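Local coordinates for protein cysteine protease-like VirA (Shigella flexneri, PDB 3EB8) that is a secreted virulence effector required for entry into epithelial cells and for intra- and intercellular spreading, though it probably neither acts as a protease nor directly destabilises microtubules, at residues K18-S26 with S80-N88. Sequence-based numbering, arbitrary orientation.
Sequences KLMDSFSPS and SSLPPKQFN
The phenyl ring of F87 lies between the pyrrolidine of P25, whose CG sits over one face, and L82 CD1, which lies over the opposite face, offset toward the rim. P25 CD comes within 4.0 Å of F87 CE2, and the two side chains run at about a right angle to each other. At the edge of the F87 ring, close to its plane, stands the carbonyl of F23, with F23 O 4.1 Å from F87 CZ; P83 O lies at the edge as well. The F23 ring has M20 N in plane at its edge, while L82 CD2 lies oblique to that ring, its nearest F23 atom being CB at 4.3 Å. Strand 24-25 is an outermost strand of the N-terminal antiparallel sheet, where S24 pairs with H38, whereas strand 86-87 runs parallel to 121-123 in the large mixed sheet, so this contact joins the two sheets. K85 supplies both hydrogen bonds between the segments. Fully extended beyond CG, its chain passes P25 and carries NZ to D21 O at 3.0 Å, nearly in line with that C=O. The second bond, from K85 NZ to F23 O at 2.8 Å, comes from 38° out of the F23 carbonyl plane. A water accepts a third bond from K85 NZ and links it weakly to S24 OG. Next to helix 72-81, M20, its chain bent at chi2 and chi3, sets CE 3.8 Å from L82 CD2 and alongside S81, whose OG bonds to L78 O.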
ATOM      1  N   LYS A  18      10.293  14.432  10.436  1.00 62.46           N
ATOM      2  CA  LYS A  18       9.043  14.854  11.078  1.00 58.88           C
ATOM      3  C   LYS A  18       8.308  15.868  10.186  1.00 58.62           C
ATOM      4  O   LYS A  18       7.100  15.787   9.999  1.00 58.07           O
ATOM      5  CB  LYS A  18       9.336  15.453  12.457  1.00 60.10           C
ATOM      6  CG  LYS A  18       8.458  14.941  13.597  1.00 84.95           C
ATOM      7  CD  LYS A  18       7.347  15.925  13.956  1.00 92.53           C
ATOM      8  CE  LYS A  18       6.994  15.883  15.455  1.00 98.44           C
ATOM      9  NZ  LYS A  18       6.159  14.711  15.878  1.00 96.46           N
ATOM     10  N   LEU A  19       9.036  16.841   9.645  1.00 59.25           N
ATOM     11  CA  LEU A  19       8.529  17.562   8.490  1.00 59.03           C
ATOM     12  C   LEU A  19       8.575  16.432   7.478  1.00 71.89           C
ATOM     13  O   LEU A  19       9.008  15.339   7.816  1.00 99.10           O
ATOM     14  CB  LEU A  19       9.474  18.712   8.123  1.00 60.13           C
ATOM     15  CG  LEU A  19       9.861  19.616   9.312  1.00 87.17           C
ATOM     16  CD1 LEU A  19      11.101  20.493   9.056  1.00 62.60           C
ATOM     17  CD2 LEU A  19       8.681  20.477   9.774  1.00 63.33           C
ATOM     18  N   MET A  20       8.140  16.645   6.255  1.00 66.54           N
ATOM     19  CA  MET A  20       8.155  15.553   5.266  1.00 82.26           C
ATOM     20  C   MET A  20       6.976  14.629   5.505  1.00 73.69           C
ATOM     21  O   MET A  20       6.193  14.384   4.596  1.00 72.66           O
ATOM     22  CB  MET A  20       9.454  14.716   5.267  1.00 56.91           C
ATOM     23  CG  MET A  20      10.753  15.442   4.929  1.00 58.04           C
ATOM     24  SD  MET A  20      10.557  16.748   3.718  1.00 60.89           S
ATOM     25  CE  MET A  20      10.013  15.828   2.278  1.00 57.67           C
ATOM     26  N   ASP A  21       6.854  14.097   6.718  1.00 60.85           N
ATOM     27  CA  ASP A  21       5.688  13.277   7.040  1.00 63.82           C
ATOM     28  C   ASP A  21       4.446  14.169   7.049  1.00 55.56           C
ATOM     29  O   ASP A  21       3.389  13.791   6.554  1.00 83.66           O
ATOM     30  CB  ASP A  21       5.868  12.558   8.380  1.00 74.23           C
ATOM     31  CG  ASP A  21       6.927  11.451   8.331  1.00 76.01           C
ATOM     32  OD1 ASP A  21       7.623  11.280   7.286  1.00 54.95           O
ATOM     33  OD2 ASP A  21       7.058  10.749   9.363  1.00 64.33           O
ATOM     34  N   SER A  22       4.604  15.365   7.604  1.00 57.87           N
ATOM     35  CA  SER A  22       3.624  16.444   7.542  1.00 59.03           C
ATOM     36  C   SER A  22       3.065  16.696   6.136  1.00 60.10           C
ATOM     37  O   SER A  22       2.011  17.312   5.985  1.00 57.28           O
ATOM     38  CB  SER A  22       4.264  17.730   8.069  1.00 57.97           C
ATOM     39  OG  SER A  22       4.366  17.698   9.481  1.00 81.55           O
ATOM     40  N   PHE A  23       3.777  16.236   5.114  1.00 56.31           N
ATOM     41  CA  PHE A  23       3.365  16.481   3.746  1.00 56.31           C
ATOM     42  C   PHE A  23       2.218  15.561   3.353  1.00 66.61           C
ATOM     43  O   PHE A  23       2.273  14.348   3.573  1.00 59.00           O
ATOM     44  CB  PHE A  23       4.544  16.349   2.771  1.00 56.22           C
ATOM     45  CG  PHE A  23       5.423  17.567   2.720  1.00 57.23           C
ATOM     46  CD1 PHE A  23       6.494  17.700   3.586  1.00 57.56           C
ATOM     47  CD2 PHE A  23       5.156  18.594   1.822  1.00 58.04           C
ATOM     48  CE1 PHE A  23       7.294  18.837   3.562  1.00 61.90           C
ATOM     49  CE2 PHE A  23       5.951  19.737   1.781  1.00 59.13           C
ATOM     50  CZ  PHE A  23       7.024  19.860   2.646  1.00 63.78           C
ATOM     51  N   SER A  24       1.171  16.151   2.788  1.00 56.29           N
ATOM     52  CA  SER A  24       0.001  15.396   2.363  1.00 56.06           C
ATOM     53  C   SER A  24      -0.346  15.753   0.934  1.00 56.47           C
ATOM     54  O   SER A  24      -0.085  16.872   0.497  1.00 58.13           O
ATOM     55  CB  SER A  24      -1.187  15.716   3.274  1.00 56.75           C
ATOM     56  OG  SER A  24      -0.788  15.692   4.638  1.00 57.06           O
ATOM     57  N   PRO A  25      -0.937  14.806   0.197  1.00 56.08           N
ATOM     58  CA  PRO A  25      -1.373  15.067  -1.179  1.00 56.64           C
ATOM     59  C   PRO A  25      -2.335  16.240  -1.201  1.00 58.00           C
ATOM     60  O   PRO A  25      -3.145  16.392  -0.282  1.00 58.39           O
ATOM     61  CB  PRO A  25      -2.124  13.786  -1.562  1.00 56.14           C
ATOM     62  CG  PRO A  25      -1.640  12.758  -0.634  1.00 55.08           C
ATOM     63  CD  PRO A  25      -1.291  13.452   0.643  1.00 55.28           C
ATOM     64  N   SER A  26      -2.244  17.073  -2.224  1.00 58.89           N
ATOM     65  CA  SER A  26      -3.166  18.186  -2.340  1.00 60.38           C
ATOM     66  C   SER A  26      -4.334  17.822  -3.260  1.00 61.11           C
ATOM     67  O   SER A  26      -4.180  17.749  -4.477  1.00 63.91           O
ATOM     68  CB  SER A  26      -2.423  19.420  -2.833  1.00 61.27           C
ATOM     69  OG  SER A  26      -1.466  19.810  -1.864  1.00 60.84           O
ATOM     70  N   SER A  80      12.446  10.964  -2.462  1.00 56.69           N
ATOM     71  CA  SER A  80      12.849   9.864  -1.603  1.00 56.24           C
ATOM     72  C   SER A  80      12.555  10.162  -0.136  1.00 56.02           C
ATOM     73  O   SER A  80      12.466   9.250   0.676  1.00 55.48           O
ATOM     74  CB  SER A  80      14.330   9.509  -1.810  1.00 57.40           C
ATOM     75  OG  SER A  80      15.176  10.538  -1.331  1.00 65.31           O
ATOM     76  N   SER A  81      12.364  11.428   0.203  1.00 58.26           N
ATOM     77  CA  SER A  81      12.111  11.777   1.591  1.00 56.53           C
ATOM     78  C   SER A  81      10.629  11.994   1.918  1.00 55.63           C
ATOM     79  O   SER A  81      10.277  12.217   3.082  1.00 55.63           O
ATOM     80  CB  SER A  81      12.936  13.006   1.981  1.00 59.78           C
ATOM     81  OG  SER A  81      12.419  14.160   1.349  1.00 74.90           O
ATOM     82  N   LEU A  82       9.766  11.956   0.902  1.00 55.09           N
ATOM     83  CA  LEU A  82       8.320  12.056   1.133  1.00 54.44           C
ATOM     84  C   LEU A  82       7.786  10.821   1.885  1.00 53.57           C
ATOM     85  O   LEU A  82       8.351   9.740   1.805  1.00 55.85           O
ATOM     86  CB  LEU A  82       7.558  12.242  -0.189  1.00 54.31           C
ATOM     87  CG  LEU A  82       7.750  13.561  -0.952  1.00 55.32           C
ATOM     88  CD1 LEU A  82       7.013  13.520  -2.262  1.00 55.30           C
ATOM     89  CD2 LEU A  82       7.296  14.751  -0.130  1.00 55.86           C
ATOM     90  N   PRO A  83       6.686  10.978   2.614  1.00 57.88           N
ATOM     91  CA  PRO A  83       6.129   9.797   3.293  1.00 57.21           C
ATOM     92  C   PRO A  83       5.471   8.827   2.290  1.00 52.40           C
ATOM     93  O   PRO A  83       5.173   9.219   1.163  1.00 52.04           O
ATOM     94  CB  PRO A  83       5.060  10.389   4.226  1.00 53.00           C
ATOM     95  CG  PRO A  83       5.143  11.878   4.068  1.00 71.07           C
ATOM     96  CD  PRO A  83       5.857  12.178   2.789  1.00 53.80           C
ATOM     97  N   PRO A  84       5.236   7.579   2.715  1.00 51.55           N
ATOM     98  CA  PRO A  84       4.566   6.574   1.887  1.00 50.95           C
ATOM     99  C   PRO A  84       3.100   6.956   1.651  1.00 54.19           C
ATOM    100  O   PRO A  84       2.202   6.353   2.232  1.00 50.96           O
ATOM    101  CB  PRO A  84       4.620   5.320   2.764  1.00 52.86           C
ATOM    102  CG  PRO A  84       4.627   5.879   4.183  1.00 51.28           C
ATOM    103  CD  PRO A  84       5.577   7.041   4.047  1.00 51.73           C
ATOM    104  N   LYS A  85       2.869   7.954   0.803  1.00 55.77           N
ATOM    105  CA  LYS A  85       1.511   8.375   0.459  1.00 56.57           C
ATOM    106  C   LYS A  85       1.381   8.411  -1.049  1.00 51.70           C
ATOM    107  O   LYS A  85       2.379   8.370  -1.768  1.00 51.59           O
ATOM    108  CB  LYS A  85       1.198   9.752   1.047  1.00 52.40           C
ATOM    109  CG  LYS A  85       1.327   9.791   2.550  1.00 52.53           C
ATOM    110  CD  LYS A  85       0.982  11.144   3.114  1.00 53.34           C
ATOM    111  CE  LYS A  85       1.083  11.114   4.624  1.00 53.60           C
ATOM    112  NZ  LYS A  85       1.033  12.478   5.222  1.00 54.42           N
ATOM    113  N   GLN A  86       0.153   8.468  -1.526  1.00 52.05           N
ATOM    114  CA  GLN A  86      -0.101   8.518  -2.956  1.00 52.32           C
ATOM    115  C   GLN A  86      -0.169   9.970  -3.428  1.00 53.25           C
ATOM    116  O   GLN A  86      -1.094  10.703  -3.093  1.00 53.95           O
ATOM    117  CB  GLN A  86      -1.386   7.754  -3.294  1.00 52.44           C
ATOM    118  CG  GLN A  86      -1.404   6.311  -2.795  1.00 51.69           C
ATOM    119  CD  GLN A  86      -2.716   5.607  -3.116  1.00 52.05           C
ATOM    120  OE1 GLN A  86      -3.785   6.018  -2.655  1.00 52.81           O
ATOM    121  NE2 GLN A  86      -2.644   4.560  -3.930  1.00 51.67           N
ATOM    122  N   PHE A  87       0.832  10.383  -4.191  1.00 53.42           N
ATOM    123  CA  PHE A  87       0.868  11.731  -4.730  1.00 54.47           C
ATOM    124  C   PHE A  87       0.607  11.734  -6.231  1.00 55.11           C
ATOM    125  O   PHE A  87       0.915  10.776  -6.938  1.00 54.67           O
ATOM    126  CB  PHE A  87       2.215  12.404  -4.457  1.00 54.63           C
ATOM    127  CG  PHE A  87       2.497  12.621  -3.007  1.00 54.32           C
ATOM    128  CD1 PHE A  87       3.187  11.673  -2.269  1.00 53.50           C
ATOM    129  CD2 PHE A  87       2.076  13.780  -2.374  1.00 55.02           C
ATOM    130  CE1 PHE A  87       3.446  11.879  -0.924  1.00 53.42           C
ATOM    131  CE2 PHE A  87       2.330  13.992  -1.019  1.00 54.87           C
ATOM    132  CZ  PHE A  87       3.016  13.044  -0.296  1.00 54.09           C
ATOM    133  N   ASN A  88       0.048  12.832  -6.714  1.00 56.30           N
ATOM    134  CA  ASN A  88      -0.064  13.007  -8.138  1.00 57.28           C
ATOM    135  C   ASN A  88       1.260  13.501  -8.714  1.00 57.65           C
ATOM    136  O   ASN A  88       1.465  14.700  -8.865  1.00 59.73           O
ATOM    137  CB  ASN A  88      -1.213  13.946  -8.492  1.00 58.60           C
ATOM    138  CG  ASN A  88      -1.820  13.605  -9.819  1.00 85.16           C
ATOM    139  OD1 ASN A  88      -1.625  14.315 -10.805  1.00 85.77           O
ATOM    140  ND2 ASN A  88      -2.528  12.479  -9.871  1.00 93.81           N
TER
HETATM  141  O   HOH W   1      -1.737  12.586   4.738  1.00 45.90           O